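Local coordinates for protein alpha-toxin (Clostridium novyi, PDB 2VK9) that is a large clostridial toxin, represented by its catalytic domain, which belongs to the GT-A glycosyltransferase-type fold and carries additional helices, at residues A[123-127]-A[357-363]; A[133-139]-A[223-228]; A[446-452]-A[494-498]. One frame throughout, in Å; residues are numbered along the deposited sequence.

Contact 1. Residues A[123-127]-A[357-363]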
ATOM      1  N   PHE A 123     -18.726  -9.990 -13.171  1.00 27.39           N
ATOM      2  CA  PHE A 123     -19.079  -8.673 -13.695  1.00 27.00           C
ATOM      3  C   PHE A 123     -18.058  -8.042 -14.640  1.00 26.80           C
ATOM      4  O   PHE A 123     -18.269  -6.920 -15.128  1.00 26.85           O
ATOM      5  CB  PHE A 123     -19.398  -7.710 -12.546  1.00 26.79           C
ATOM      6  CG  PHE A 123     -20.685  -8.014 -11.858  1.00 26.36           C
ATOM      7  CD1 PHE A 123     -20.705  -8.795 -10.713  1.00 26.87           C
ATOM      8  CD2 PHE A 123     -21.883  -7.532 -12.359  1.00 26.06           C
ATOM      9  CE1 PHE A 123     -21.900  -9.097 -10.081  1.00 26.67           C
ATOM     10  CE2 PHE A 123     -23.079  -7.820 -11.736  1.00 25.81           C
ATOM     11  CZ  PHE A 123     -23.091  -8.605 -10.596  1.00 26.75           C
ATOM     12  N   ASN A 124     -16.964  -8.756 -14.896  1.00 26.24           N
ATOM     13  CA  ASN A 124     -15.877  -8.227 -15.719  1.00 25.65           C
ATOM     14  C   ASN A 124     -15.319  -9.287 -16.657  1.00 25.48           C
ATOM     15  O   ASN A 124     -14.142  -9.622 -16.597  1.00 25.47           O
ATOM     16  CB  ASN A 124     -14.767  -7.656 -14.835  1.00 25.24           C
ATOM     17  CG  ASN A 124     -15.239  -6.502 -13.981  1.00 24.96           C
ATOM     18  OD1 ASN A 124     -15.396  -5.382 -14.459  1.00 24.77           O
ATOM     19  ND2 ASN A 124     -15.464  -6.769 -12.704  1.00 25.15           N
ATOM     20  N   LYS A 125     -16.177  -9.807 -17.526  1.00 25.48           N
ATOM     21  CA  LYS A 125     -15.797 -10.887 -18.430  1.00 25.70           C
ATOM     22  C   LYS A 125     -14.911 -10.412 -19.573  1.00 25.46           C
ATOM     23  O   LYS A 125     -14.342 -11.223 -20.296  1.00 25.35           O
ATOM     24  CB  LYS A 125     -17.033 -11.588 -18.987  1.00 25.92           C
ATOM     25  CG  LYS A 125     -17.768 -12.423 -17.975  1.00 27.52           C
ATOM     26  CD  LYS A 125     -19.036 -12.972 -18.583  1.00 31.48           C
ATOM     27  CE  LYS A 125     -20.048 -13.330 -17.505  1.00 33.75           C
ATOM     28  NZ  LYS A 125     -21.399 -13.521 -18.113  1.00 35.12           N
ATOM     29  N   ASP A 126     -14.806  -9.096 -19.727  1.00 25.41           N
ATOM     30  CA  ASP A 126     -13.914  -8.482 -20.710  1.00 25.11           C
ATOM     31  C   ASP A 126     -12.495  -8.243 -20.168  1.00 24.63           C
ATOM     32  O   ASP A 126     -11.675  -7.608 -20.831  1.00 24.99           O
ATOM     33  CB  ASP A 126     -14.520  -7.168 -21.213  1.00 25.46           C
ATOM     34  CG  ASP A 126     -14.829  -6.178 -20.082  1.00 26.78           C
ATOM     35  OD1 ASP A 126     -15.012  -6.612 -18.921  1.00 27.88           O
ATOM     36  OD2 ASP A 126     -14.898  -4.955 -20.360  1.00 28.01           O
ATOM     37  N   TYR A 127     -12.213  -8.754 -18.970  1.00 23.73           N
ATOM     38  CA  TYR A 127     -10.887  -8.663 -18.360  1.00 22.79           C
ATOM     39  C   TYR A 127     -10.200 -10.027 -18.294  1.00 22.55           C
ATOM     40  O   TYR A 127     -10.863 -11.060 -18.180  1.00 23.13           O
ATOM     41  CB  TYR A 127     -11.003  -8.075 -16.952  1.00 22.48           C
ATOM     42  CG  TYR A 127     -11.070  -6.563 -16.925  1.00 22.14           C
ATOM     43  CD1 TYR A 127     -12.227  -5.884 -17.323  1.00 21.86           C
ATOM     44  CD2 TYR A 127      -9.975  -5.808 -16.506  1.00 21.87           C
ATOM     45  CE1 TYR A 127     -12.287  -4.488 -17.307  1.00 21.85           C
ATOM     46  CE2 TYR A 127     -10.025  -4.410 -16.491  1.00 21.94           C
ATOM     47  CZ  TYR A 127     -11.181  -3.762 -16.894  1.00 21.64           C
ATOM     48  OH  TYR A 127     -11.230  -2.395 -16.881  1.00 21.53           O
ATOM     49  N   ILE A 357     -24.909  -3.405  -9.784  1.00 42.34           N
ATOM     50  CA  ILE A 357     -23.469  -3.625  -9.711  1.00 41.09           C
ATOM     51  C   ILE A 357     -22.828  -3.090 -10.984  1.00 40.44           C
ATOM     52  O   ILE A 357     -23.273  -3.400 -12.087  1.00 40.60           O
ATOM     53  CB  ILE A 357     -23.110  -5.132  -9.554  1.00 40.97           C
ATOM     54  CG1 ILE A 357     -23.877  -5.791  -8.397  1.00 40.12           C
ATOM     55  CG2 ILE A 357     -21.605  -5.324  -9.395  1.00 40.95           C
ATOM     56  CD1 ILE A 357     -23.639  -5.174  -7.033  1.00 39.61           C
ATOM     57  N   LEU A 358     -21.782  -2.290 -10.818  1.00 39.42           N
ATOM     58  CA  LEU A 358     -21.111  -1.650 -11.942  1.00 38.64           C
ATOM     59  C   LEU A 358     -19.916  -2.483 -12.456  1.00 37.71           C
ATOM     60  O   LEU A 358     -19.150  -3.032 -11.655  1.00 37.88           O
ATOM     61  CB  LEU A 358     -20.682  -0.229 -11.549  1.00 38.51           C
ATOM     62  CG  LEU A 358     -21.735   0.890 -11.679  1.00 39.10           C
ATOM     63  CD1 LEU A 358     -22.994   0.638 -10.876  1.00 39.21           C
ATOM     64  CD2 LEU A 358     -21.164   2.241 -11.292  1.00 39.11           C
ATOM     65  N   PRO A 359     -19.782  -2.618 -13.794  1.00 36.49           N
ATOM     66  CA  PRO A 359     -18.592  -3.236 -14.375  1.00 35.42           C
ATOM     67  C   PRO A 359     -17.446  -2.240 -14.426  1.00 34.40           C
ATOM     68  O   PRO A 359     -17.689  -1.039 -14.418  1.00 34.61           O
ATOM     69  CB  PRO A 359     -19.044  -3.579 -15.794  1.00 35.50           C
ATOM     70  CG  PRO A 359     -20.057  -2.560 -16.115  1.00 36.06           C
ATOM     71  CD  PRO A 359     -20.760  -2.231 -14.828  1.00 36.47           C
ATOM     72  N   LEU A 360     -16.209  -2.724 -14.487  1.00 33.14           N
ATOM     73  CA  LEU A 360     -15.054  -1.823 -14.566  1.00 31.72           C
ATOM     74  C   LEU A 360     -15.050  -1.010 -15.856  1.00 31.37           C
ATOM     75  O   LEU A 360     -14.730   0.178 -15.843  1.00 31.30           O
ATOM     76  CB  LEU A 360     -13.740  -2.590 -14.430  1.00 31.21           C
ATOM     77  CG  LEU A 360     -13.306  -3.016 -13.037  1.00 29.55           C
ATOM     78  CD1 LEU A 360     -12.180  -4.026 -13.127  1.00 27.85           C
ATOM     79  CD2 LEU A 360     -12.882  -1.809 -12.248  1.00 27.69           C
ATOM     80  N   GLY A 361     -15.409  -1.668 -16.957  1.00 30.92           N
ATOM     81  CA  GLY A 361     -15.408  -1.062 -18.280  1.00 30.53           C
ATOM     82  C   GLY A 361     -14.042  -0.603 -18.747  1.00 30.43           C
ATOM     83  O   GLY A 361     -13.009  -1.160 -18.354  1.00 30.25           O
ATOM     84  N   ASP A 362     -14.051   0.420 -19.596  1.00 30.38           N
ATOM     85  CA  ASP A 362     -12.835   1.049 -20.097  1.00 30.30           C
ATOM     86  C   ASP A 362     -12.497   2.173 -19.158  1.00 29.68           C
ATOM     87  O   ASP A 362     -13.323   3.061 -18.943  1.00 30.21           O
ATOM     88  CB  ASP A 362     -13.075   1.624 -21.492  1.00 30.59           C
ATOM     89  CG  ASP A 362     -13.691   0.612 -22.444  1.00 32.69           C
ATOM     90  OD1 ASP A 362     -13.269  -0.569 -22.402  1.00 33.30           O
ATOM     91  OD2 ASP A 362     -14.598   0.995 -23.231  1.00 35.33           O
ATOM     92  N   ILE A 363     -11.297   2.138 -18.590  1.00 28.80           N
ATOM     93  CA  ILE A 363     -10.868   3.174 -17.652  1.00 27.85           C
ATOM     94  C   ILE A 363      -9.869   4.118 -18.320  1.00 27.82           C
ATOM     95  O   ILE A 363      -8.731   3.728 -18.572  1.00 27.61           O
ATOM     96  CB  ILE A 363     -10.230   2.550 -16.385  1.00 27.85           C
ATOM     97  CG1 ILE A 363     -11.196   1.544 -15.739  1.00 27.30           C
ATOM     98  CG2 ILE A 363      -9.790   3.641 -15.402  1.00 26.91           C
ATOM     99  CD1 ILE A 363     -10.536   0.551 -14.793  1.00 27.12           C
TER
HETATM  100  O   HOH W   1     -15.821  -4.672 -17.167  1.00 27.78           O
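Tyr127 and Asn124 reach from the type I beta turn Asn124–Tyr127, which leads from helix 111-123 into strand 128-133 of the GT-A-type sheet, to the loop 357-363. Two direct hydrogen bonds join them to its backbone. Leu360 N donates to Asn124 OD1 at 2.8 Å, nearly straight at 166° and in the carbonyl plane of the amide, while the Tyr127 hydroxyl donates to Gly361 O over 2.6 Å. A water extends this polar row: it donates to Asn124 OD1 and Asp126 OD1 and accepts from Gly361 N, so Asn124 OD1 receives two hydrogens. The other end of that amide is held too, since Asn124 ND2 bonds to Trp120 O and fixes the flip of the group. Lys98 forms salt bridges with both Asp126 and Asp362, which probably offsets the two nearby negative charges.

Apolar packing accompanies the polar row. Leu360 crosses Tyr127 at about a right angle, with CD1 over one ring face, displaced toward the rim. Ile357, packed from elsewhere by Phe315 and Ile318 of helix 307-321, lies across the Phe123 ring, and Pro359 CB makes a van der Waals contact with the Phe123 carbonyl oxygen. Ile357 CG2 forms a CH-pi contact 3.5 Å from the Phe123 ring centroid and 3° off the ring normal.

Contact 2. Residues A[133-139]-A[223-228]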
ATOM      1  N   TYR A 133      -0.261 -16.189  -6.502  1.00 18.91           N
ATOM      2  CA  TYR A 133       0.175 -16.758  -5.247  1.00 19.57           C
ATOM      3  C   TYR A 133       1.583 -17.323  -5.380  1.00 19.90           C
ATOM      4  O   TYR A 133       2.120 -17.424  -6.483  1.00 19.89           O
ATOM      5  CB  TYR A 133      -0.805 -17.824  -4.789  1.00 19.91           C
ATOM      6  CG  TYR A 133      -0.593 -19.205  -5.370  1.00 20.58           C
ATOM      7  CD1 TYR A 133      -0.777 -19.452  -6.730  1.00 20.19           C
ATOM      8  CD2 TYR A 133      -0.245 -20.277  -4.545  1.00 21.29           C
ATOM      9  CE1 TYR A 133      -0.614 -20.719  -7.255  1.00 20.51           C
ATOM     10  CE2 TYR A 133      -0.078 -21.556  -5.054  1.00 21.70           C
ATOM     11  CZ  TYR A 133      -0.264 -21.774  -6.416  1.00 21.92           C
ATOM     12  OH  TYR A 133      -0.094 -23.044  -6.936  1.00 21.29           O
ATOM     13  N   ASP A 134       2.178 -17.674  -4.251  1.00 20.24           N
ATOM     14  CA  ASP A 134       3.523 -18.192  -4.241  1.00 21.04           C
ATOM     15  C   ASP A 134       3.509 -19.638  -3.747  1.00 21.74           C
ATOM     16  O   ASP A 134       3.498 -19.917  -2.529  1.00 21.37           O
ATOM     17  CB  ASP A 134       4.419 -17.309  -3.380  1.00 21.13           C
ATOM     18  CG  ASP A 134       5.871 -17.697  -3.465  1.00 21.47           C
ATOM     19  OD1 ASP A 134       6.176 -18.851  -3.826  1.00 21.99           O
ATOM     20  OD2 ASP A 134       6.723 -16.841  -3.166  1.00 24.10           O
ATOM     21  N   LYS A 135       3.508 -20.543  -4.722  1.00 22.57           N
ATOM     22  CA  LYS A 135       3.456 -21.983  -4.503  1.00 23.50           C
ATOM     23  C   LYS A 135       4.570 -22.432  -3.572  1.00 23.81           C
ATOM     24  O   LYS A 135       4.398 -23.360  -2.779  1.00 23.69           O
ATOM     25  CB  LYS A 135       3.587 -22.700  -5.848  1.00 23.82           C
ATOM     26  CG  LYS A 135       3.426 -24.191  -5.795  1.00 25.07           C
ATOM     27  CD  LYS A 135       3.799 -24.819  -7.115  1.00 27.77           C
ATOM     28  CE  LYS A 135       3.222 -26.223  -7.202  1.00 29.65           C
ATOM     29  NZ  LYS A 135       4.019 -27.121  -8.088  1.00 32.06           N
ATOM     30  N   ASN A 136       5.708 -21.757  -3.665  1.00 24.32           N
ATOM     31  CA  ASN A 136       6.881 -22.160  -2.911  1.00 24.99           C
ATOM     32  C   ASN A 136       6.886 -21.680  -1.474  1.00 25.46           C
ATOM     33  O   ASN A 136       7.710 -22.131  -0.672  1.00 25.74           O
ATOM     34  CB  ASN A 136       8.158 -21.727  -3.627  1.00 24.90           C
ATOM     35  CG  ASN A 136       8.516 -22.641  -4.787  1.00 25.20           C
ATOM     36  OD1 ASN A 136       9.531 -22.440  -5.433  1.00 26.41           O
ATOM     37  ND2 ASN A 136       7.694 -23.655  -5.045  1.00 24.99           N
ATOM     38  N   SER A 137       5.965 -20.778  -1.144  1.00 25.88           N
ATOM     39  CA  SER A 137       5.927 -20.203   0.188  1.00 26.47           C
ATOM     40  C   SER A 137       4.481 -20.122   0.661  1.00 26.71           C
ATOM     41  O   SER A 137       3.815 -19.076   0.534  1.00 27.49           O
ATOM     42  CB  SER A 137       6.614 -18.839   0.198  1.00 26.47           C
ATOM     43  OG  SER A 137       5.739 -17.837  -0.269  1.00 27.33           O
ATOM     44  N   LEU A 138       4.001 -21.250   1.186  1.00 26.63           N
ATOM     45  CA  LEU A 138       2.596 -21.416   1.529  1.00 26.57           C
ATOM     46  C   LEU A 138       2.460 -21.675   3.023  1.00 26.99           C
ATOM     47  O   LEU A 138       1.367 -21.987   3.527  1.00 27.16           O
ATOM     48  CB  LEU A 138       2.014 -22.602   0.756  1.00 26.08           C
ATOM     49  CG  LEU A 138       1.624 -22.396  -0.698  1.00 24.92           C
ATOM     50  CD1 LEU A 138       1.607 -23.723  -1.420  1.00 24.28           C
ATOM     51  CD2 LEU A 138       0.277 -21.767  -0.750  1.00 24.29           C
ATOM     52  N   LEU A 139       3.584 -21.558   3.719  1.00 26.93           N
ATOM     53  CA  LEU A 139       3.644 -21.868   5.125  1.00 27.02           C
ATOM     54  C   LEU A 139       4.107 -20.669   5.936  1.00 27.39           C
ATOM     55  O   LEU A 139       4.371 -20.792   7.135  1.00 27.57           O
ATOM     56  CB  LEU A 139       4.587 -23.040   5.357  1.00 26.68           C
ATOM     57  CG  LEU A 139       4.179 -24.406   4.827  1.00 26.00           C
ATOM     58  CD1 LEU A 139       5.309 -25.387   5.124  1.00 23.81           C
ATOM     59  CD2 LEU A 139       2.852 -24.866   5.439  1.00 24.10           C
ATOM     60  N   GLN A 223      -0.513 -29.548   5.274  1.00 27.52           N
ATOM     61  CA  GLN A 223      -0.983 -28.164   5.150  1.00 28.41           C
ATOM     62  C   GLN A 223      -0.639 -27.569   3.788  1.00 28.25           C
ATOM     63  O   GLN A 223      -1.506 -26.991   3.135  1.00 28.44           O
ATOM     64  CB  GLN A 223      -0.394 -27.282   6.235  1.00 28.73           C
ATOM     65  CG  GLN A 223      -1.116 -27.309   7.561  1.00 31.41           C
ATOM     66  CD  GLN A 223      -0.421 -26.401   8.576  1.00 35.58           C
ATOM     67  OE1 GLN A 223      -0.232 -25.195   8.328  1.00 36.62           O
ATOM     68  NE2 GLN A 223      -0.013 -26.982   9.713  1.00 35.94           N
ATOM     69  N   LYS A 224       0.623 -27.722   3.386  1.00 27.94           N
ATOM     70  CA  LYS A 224       1.102 -27.383   2.051  1.00 28.05           C
ATOM     71  C   LYS A 224       0.223 -27.882   0.901  1.00 28.14           C
ATOM     72  O   LYS A 224      -0.186 -27.069   0.063  1.00 28.07           O
ATOM     73  CB  LYS A 224       2.504 -27.933   1.840  1.00 28.16           C
ATOM     74  CG  LYS A 224       3.621 -26.968   2.130  1.00 28.74           C
ATOM     75  CD  LYS A 224       4.960 -27.709   2.126  1.00 30.16           C
ATOM     76  CE  LYS A 224       5.217 -28.415   0.798  1.00 30.68           C
ATOM     77  NZ  LYS A 224       6.351 -29.376   0.881  1.00 31.13           N
ATOM     78  N   GLU A 225      -0.037 -29.198   0.843  1.00 27.92           N
ATOM     79  CA  GLU A 225      -0.841 -29.780  -0.243  1.00 28.14           C
ATOM     80  C   GLU A 225      -2.210 -29.167  -0.223  1.00 27.94           C
ATOM     81  O   GLU A 225      -2.704 -28.721  -1.258  1.00 28.00           O
ATOM     82  CB  GLU A 225      -1.013 -31.296  -0.127  1.00 28.43           C
ATOM     83  CG  GLU A 225       0.166 -32.135  -0.567  1.00 30.79           C
ATOM     84  CD  GLU A 225       0.691 -31.801  -1.955  1.00 33.28           C
ATOM     85  OE1 GLU A 225      -0.057 -31.975  -2.950  1.00 34.88           O
ATOM     86  OE2 GLU A 225       1.874 -31.395  -2.043  1.00 33.58           O
ATOM     87  N   ASN A 226      -2.822 -29.152   0.958  1.00 27.55           N
ATOM     88  CA  ASN A 226      -4.126 -28.545   1.102  1.00 27.55           C
ATOM     89  C   ASN A 226      -4.134 -27.121   0.565  1.00 26.52           C
ATOM     90  O   ASN A 226      -4.916 -26.803  -0.337  1.00 26.33           O
ATOM     91  CB  ASN A 226      -4.600 -28.607   2.555  1.00 28.37           C
ATOM     92  CG  ASN A 226      -5.015 -30.012   2.971  1.00 30.23           C
ATOM     93  OD1 ASN A 226      -5.316 -30.861   2.129  1.00 32.28           O
ATOM     94  ND2 ASN A 226      -5.028 -30.264   4.278  1.00 33.19           N
ATOM     95  N   ASN A 227      -3.241 -26.287   1.096  1.00 25.34           N
ATOM     96  CA  ASN A 227      -3.057 -24.926   0.610  1.00 24.58           C
ATOM     97  C   ASN A 227      -2.881 -24.844  -0.914  1.00 24.19           C
ATOM     98  O   ASN A 227      -3.530 -24.038  -1.572  1.00 24.14           O
ATOM     99  CB  ASN A 227      -1.866 -24.264   1.304  1.00 24.74           C
ATOM    100  CG  ASN A 227      -2.115 -23.979   2.785  1.00 24.39           C
ATOM    101  OD1 ASN A 227      -3.152 -24.341   3.340  1.00 24.33           O
ATOM    102  ND2 ASN A 227      -1.150 -23.320   3.427  1.00 23.00           N
ATOM    103  N   ASN A 228      -2.021 -25.691  -1.472  1.00 23.44           N
ATOM    104  CA  ASN A 228      -1.781 -25.665  -2.905  1.00 22.90           C
ATOM    105  C   ASN A 228      -2.953 -26.161  -3.757  1.00 22.52           C
ATOM    106  O   ASN A 228      -3.290 -25.548  -4.776  1.00 22.53           O
ATOM    107  CB  ASN A 228      -0.488 -26.400  -3.269  1.00 22.97           C
ATOM    108  CG  ASN A 228       0.039 -25.993  -4.631  1.00 23.75           C
ATOM    109  OD1 ASN A 228      -0.024 -24.824  -5.015  1.00 25.36           O
ATOM    110  ND2 ASN A 228       0.541 -26.954  -5.377  1.00 24.85           N
TER
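Tyr133, at the end of strand 128-133, and Asn228, on helix 217-234, meet through a hydrogen bond of 2.6 Å from Tyr133 OH to Asn228 OD1. The hydroxyl lies in the carbonyl plane of the amide, and OD1 sits at the edge of the phenol ring, the two planes being 33° apart. Asn228 CG stands anti to the backbone N (chi1 -160°), a setting that swings the amide off the helix toward the loop. Lys135 runs extended past the same amide, its CE 3.3 Å from Asn228 ND2.

A second asparagine, Asn227, grips the loop backbone: its ND2 donates to Leu138 O at 2.8 Å. The acceptor lies in the amide plane of Asn227, although the bond is bent, with an angle of 132° at the hydrogen. Between these polar links sits Leu138, with CD1 against Asn228 CB and CD2 against Asn227 CB, both at 3.9 Å. Beyond the Asn227 bond, Leu139 crosses Lys224 at about a right angle and touches the aliphatic CG and CD of that side chain. Gln223 CB borders Leu139 CD2, and the amide end of Gln223 turns to Thr142.

A second shell sets the loop's shape. Asp134 OD1 accepts from Asn136 N in an Asx turn, within a type I beta turn that runs on to Ser137, and Asp134 OD2 is bonded by Tyr253. Asp202 takes the backbone N of Leu138, and Leu139 occupies the N-cap position of helix 140-157. The whole is a strand-turn-helix connection at the end of an inner strand of the GT-A-type sheet, next to edge strand 237-238, clasped by asparagines on consecutive positions of helix 217-234.

Contact 3. Residues A[446-452]-A[494-498]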
ATOM      1  N   SER A 446      12.381  17.525   5.788  1.00 73.03           N
ATOM      2  CA  SER A 446      11.040  18.027   6.113  1.00 72.31           C
ATOM      3  C   SER A 446      10.428  17.237   7.265  1.00 71.76           C
ATOM      4  O   SER A 446      10.928  16.173   7.629  1.00 71.71           O
ATOM      5  CB  SER A 446      10.127  17.945   4.891  1.00 72.33           C
ATOM      6  OG  SER A 446       9.791  16.598   4.596  1.00 72.39           O
ATOM      7  N   MET A 447       9.343  17.755   7.831  1.00 71.08           N
ATOM      8  CA  MET A 447       8.609  17.046   8.874  1.00 70.64           C
ATOM      9  C   MET A 447       8.477  15.551   8.534  1.00 69.76           C
ATOM     10  O   MET A 447       8.608  14.688   9.409  1.00 69.64           O
ATOM     11  CB  MET A 447       7.226  17.680   9.075  1.00 71.05           C
ATOM     12  CG  MET A 447       6.459  17.181  10.309  1.00 72.68           C
ATOM     13  SD  MET A 447       7.168  17.732  11.890  1.00 76.06           S
ATOM     14  CE  MET A 447       6.549  19.431  11.979  1.00 75.13           C
ATOM     15  N   ASP A 448       8.249  15.268   7.252  1.00 68.69           N
ATOM     16  CA  ASP A 448       8.032  13.904   6.770  1.00 67.61           C
ATOM     17  C   ASP A 448       9.320  13.089   6.603  1.00 66.54           C
ATOM     18  O   ASP A 448       9.386  11.940   7.046  1.00 66.49           O
ATOM     19  CB  ASP A 448       7.219  13.926   5.473  1.00 67.73           C
ATOM     20  CG  ASP A 448       5.757  14.272   5.709  1.00 68.40           C
ATOM     21  OD1 ASP A 448       5.194  13.840   6.741  1.00 69.05           O
ATOM     22  OD2 ASP A 448       5.163  14.968   4.857  1.00 69.62           O
ATOM     23  N   GLY A 449      10.329  13.682   5.967  1.00 65.22           N
ATOM     24  CA  GLY A 449      11.637  13.049   5.834  1.00 63.58           C
ATOM     25  C   GLY A 449      12.163  12.579   7.177  1.00 62.59           C
ATOM     26  O   GLY A 449      12.731  11.486   7.289  1.00 62.63           O
ATOM     27  N   SER A 450      11.956  13.407   8.202  1.00 61.40           N
ATOM     28  CA  SER A 450      12.361  13.088   9.568  1.00 59.95           C
ATOM     29  C   SER A 450      11.530  11.936  10.122  1.00 58.74           C
ATOM     30  O   SER A 450      12.088  10.962  10.620  1.00 58.61           O
ATOM     31  CB  SER A 450      12.248  14.324  10.468  1.00 60.24           C
ATOM     32  OG  SER A 450      13.250  14.322  11.481  1.00 60.47           O
ATOM     33  N   SER A 451      10.205  12.039  10.013  1.00 57.32           N
ATOM     34  CA  SER A 451       9.300  10.958  10.419  1.00 56.19           C
ATOM     35  C   SER A 451       9.691   9.590   9.864  1.00 55.29           C
ATOM     36  O   SER A 451       9.519   8.565  10.533  1.00 54.99           O
ATOM     37  CB  SER A 451       7.875  11.266   9.992  1.00 56.16           C
ATOM     38  OG  SER A 451       7.168  11.869  11.062  1.00 57.25           O
ATOM     39  N   PHE A 452      10.207   9.585   8.637  1.00 54.08           N
ATOM     40  CA  PHE A 452      10.627   8.358   7.993  1.00 52.89           C
ATOM     41  C   PHE A 452      11.815   7.716   8.710  1.00 52.65           C
ATOM     42  O   PHE A 452      11.726   6.560   9.123  1.00 52.53           O
ATOM     43  CB  PHE A 452      10.955   8.590   6.520  1.00 52.56           C
ATOM     44  CG  PHE A 452      11.623   7.419   5.866  1.00 51.12           C
ATOM     45  CD1 PHE A 452      10.875   6.322   5.451  1.00 49.92           C
ATOM     46  CD2 PHE A 452      13.003   7.403   5.684  1.00 49.68           C
ATOM     47  CE1 PHE A 452      11.487   5.232   4.848  1.00 49.32           C
ATOM     48  CE2 PHE A 452      13.630   6.319   5.085  1.00 49.48           C
ATOM     49  CZ  PHE A 452      12.868   5.229   4.663  1.00 49.36           C
ATOM     50  N   THR A 494      11.093  12.090  -2.953  1.00 42.71           N
ATOM     51  CA  THR A 494      10.692  12.903  -1.818  1.00 42.79           C
ATOM     52  C   THR A 494      10.023  12.041  -0.761  1.00 43.12           C
ATOM     53  O   THR A 494       9.455  10.998  -1.076  1.00 43.45           O
ATOM     54  CB  THR A 494       9.745  14.054  -2.206  1.00 42.75           C
ATOM     55  OG1 THR A 494       9.323  14.729  -1.015  1.00 42.33           O
ATOM     56  CG2 THR A 494       8.512  13.542  -2.927  1.00 42.25           C
ATOM     57  N   PHE A 495      10.092  12.477   0.489  1.00 43.46           N
ATOM     58  CA  PHE A 495       9.312  11.844   1.545  1.00 43.84           C
ATOM     59  C   PHE A 495       8.061  12.666   1.801  1.00 44.54           C
ATOM     60  O   PHE A 495       7.292  12.373   2.711  1.00 44.59           O
ATOM     61  CB  PHE A 495      10.132  11.689   2.832  1.00 43.55           C
ATOM     62  CG  PHE A 495      11.343  10.818   2.677  1.00 42.84           C
ATOM     63  CD1 PHE A 495      12.581  11.373   2.382  1.00 41.96           C
ATOM     64  CD2 PHE A 495      11.247   9.441   2.820  1.00 42.67           C
ATOM     65  CE1 PHE A 495      13.707  10.570   2.226  1.00 42.11           C
ATOM     66  CE2 PHE A 495      12.366   8.632   2.662  1.00 42.55           C
ATOM     67  CZ  PHE A 495      13.602   9.201   2.369  1.00 42.20           C
ATOM     68  N   ASP A 496       7.853  13.695   0.987  1.00 45.46           N
ATOM     69  CA  ASP A 496       6.720  14.582   1.199  1.00 46.69           C
ATOM     70  C   ASP A 496       5.418  14.024   0.663  1.00 47.31           C
ATOM     71  O   ASP A 496       5.406  13.147  -0.195  1.00 47.22           O
ATOM     72  CB  ASP A 496       6.991  15.980   0.638  1.00 46.88           C
ATOM     73  CG  ASP A 496       7.956  16.769   1.500  1.00 47.32           C
ATOM     74  OD1 ASP A 496       7.772  16.797   2.743  1.00 47.19           O
ATOM     75  OD2 ASP A 496       8.901  17.356   0.934  1.00 47.84           O
ATOM     76  N   MET A 497       4.321  14.541   1.195  1.00 48.28           N
ATOM     77  CA  MET A 497       2.995  14.088   0.825  1.00 49.37           C
ATOM     78  C   MET A 497       2.156  15.225   0.273  1.00 49.33           C
ATOM     79  O   MET A 497       2.494  16.396   0.428  1.00 49.99           O
ATOM     80  CB  MET A 497       2.321  13.419   2.014  1.00 49.05           C
ATOM     81  CG  MET A 497       2.727  11.977   2.133  1.00 50.10           C
ATOM     82  SD  MET A 497       2.711  11.337   3.810  1.00 51.37           S
ATOM     83  CE  MET A 497       4.473  11.350   4.194  1.00 51.58           C
ATOM     84  N   LEU A 498       1.048  14.867  -0.359  1.00 49.38           N
ATOM     85  CA  LEU A 498       0.278  15.800  -1.164  1.00 49.09           C
ATOM     86  C   LEU A 498      -0.947  16.248  -0.383  1.00 48.83           C
ATOM     87  O   LEU A 498      -1.451  15.503   0.456  1.00 48.90           O
ATOM     88  CB  LEU A 498      -0.148  15.053  -2.424  1.00 49.31           C
ATOM     89  CG  LEU A 498      -0.260  15.753  -3.767  1.00 49.15           C
ATOM     90  CD1 LEU A 498       1.089  16.256  -4.245  1.00 49.38           C
ATOM     91  CD2 LEU A 498      -0.821  14.733  -4.725  1.00 48.95           C
TER
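Gly449 and Phe495 bring the two backbones together, their CA atoms 5.0 Å apart, where the first turn of helix 447-453 meets the loop that follows helix 477-488. Phe495 CB lies 3.6 Å from Gly449 CA.

The ring of Phe495 continues along the helix to Phe452, one turn on. The two form an offset stack with centroids 4.6 Å apart and planes inclined at 30°, Phe495 CE2 lying over a face of Phe452 toward its rim. Phe452 holds CG anti to its own backbone N (chi1 170°), which carries the ring to Phe495. Arg408 of helix 396-422 touches both aromatic side chains, and Phe474 meets the Phe452 ring.

At the helix start, Ser446 OG links the segments. It donates to Asp496 OD1 at 2.7 Å, on the syn side but 33° out of the carboxylate plane. The same oxygen accepts from Gly449 N in a nearly straight bond of 3.3 Å, and more weakly from Asp448 N. Asp448 OD2 lies 3.8 Å from Asp496 OD1, so two carboxylates gather here; their mutual repulsion may be eased by the amino end of the helix. Met497, bent at chi3, lays its CE against Asp448 CG, while Asp448 CB packs against Phe495 O.

Next to Asp496 in the chain, an ST turn forms as Thr494 OG1 accepts from Asp496 N, and Asp486 bonds Thr494 N. The start of helix 447-453 is thus a serine N-cap, Ser446, whose capping hydroxyl is tied in turn to Asp496 of the neighbouring loop.

In the fold
Contacts 1 and 2 bracket strand 128-133 of the mixed sheet: 123-127 leads into it and 133-139 leaves it, so its two ends are fastened to different parts of the chain, the loop before strand 371-376 and helix 217-234. Their centres are 30 Å apart. Along the chain both segments of contact 2 fall between those of contact 1, and all four segments lie in the GT-A-type glycosyltransferase region. Contact 3 comes later, joining helix 447-453 to the loop after helix 477-488, across the chain's centre from both others, with centres 37 and 38 Å away. No two contacts touch; they tie separate regions of one large, mainly helical catalytic domain.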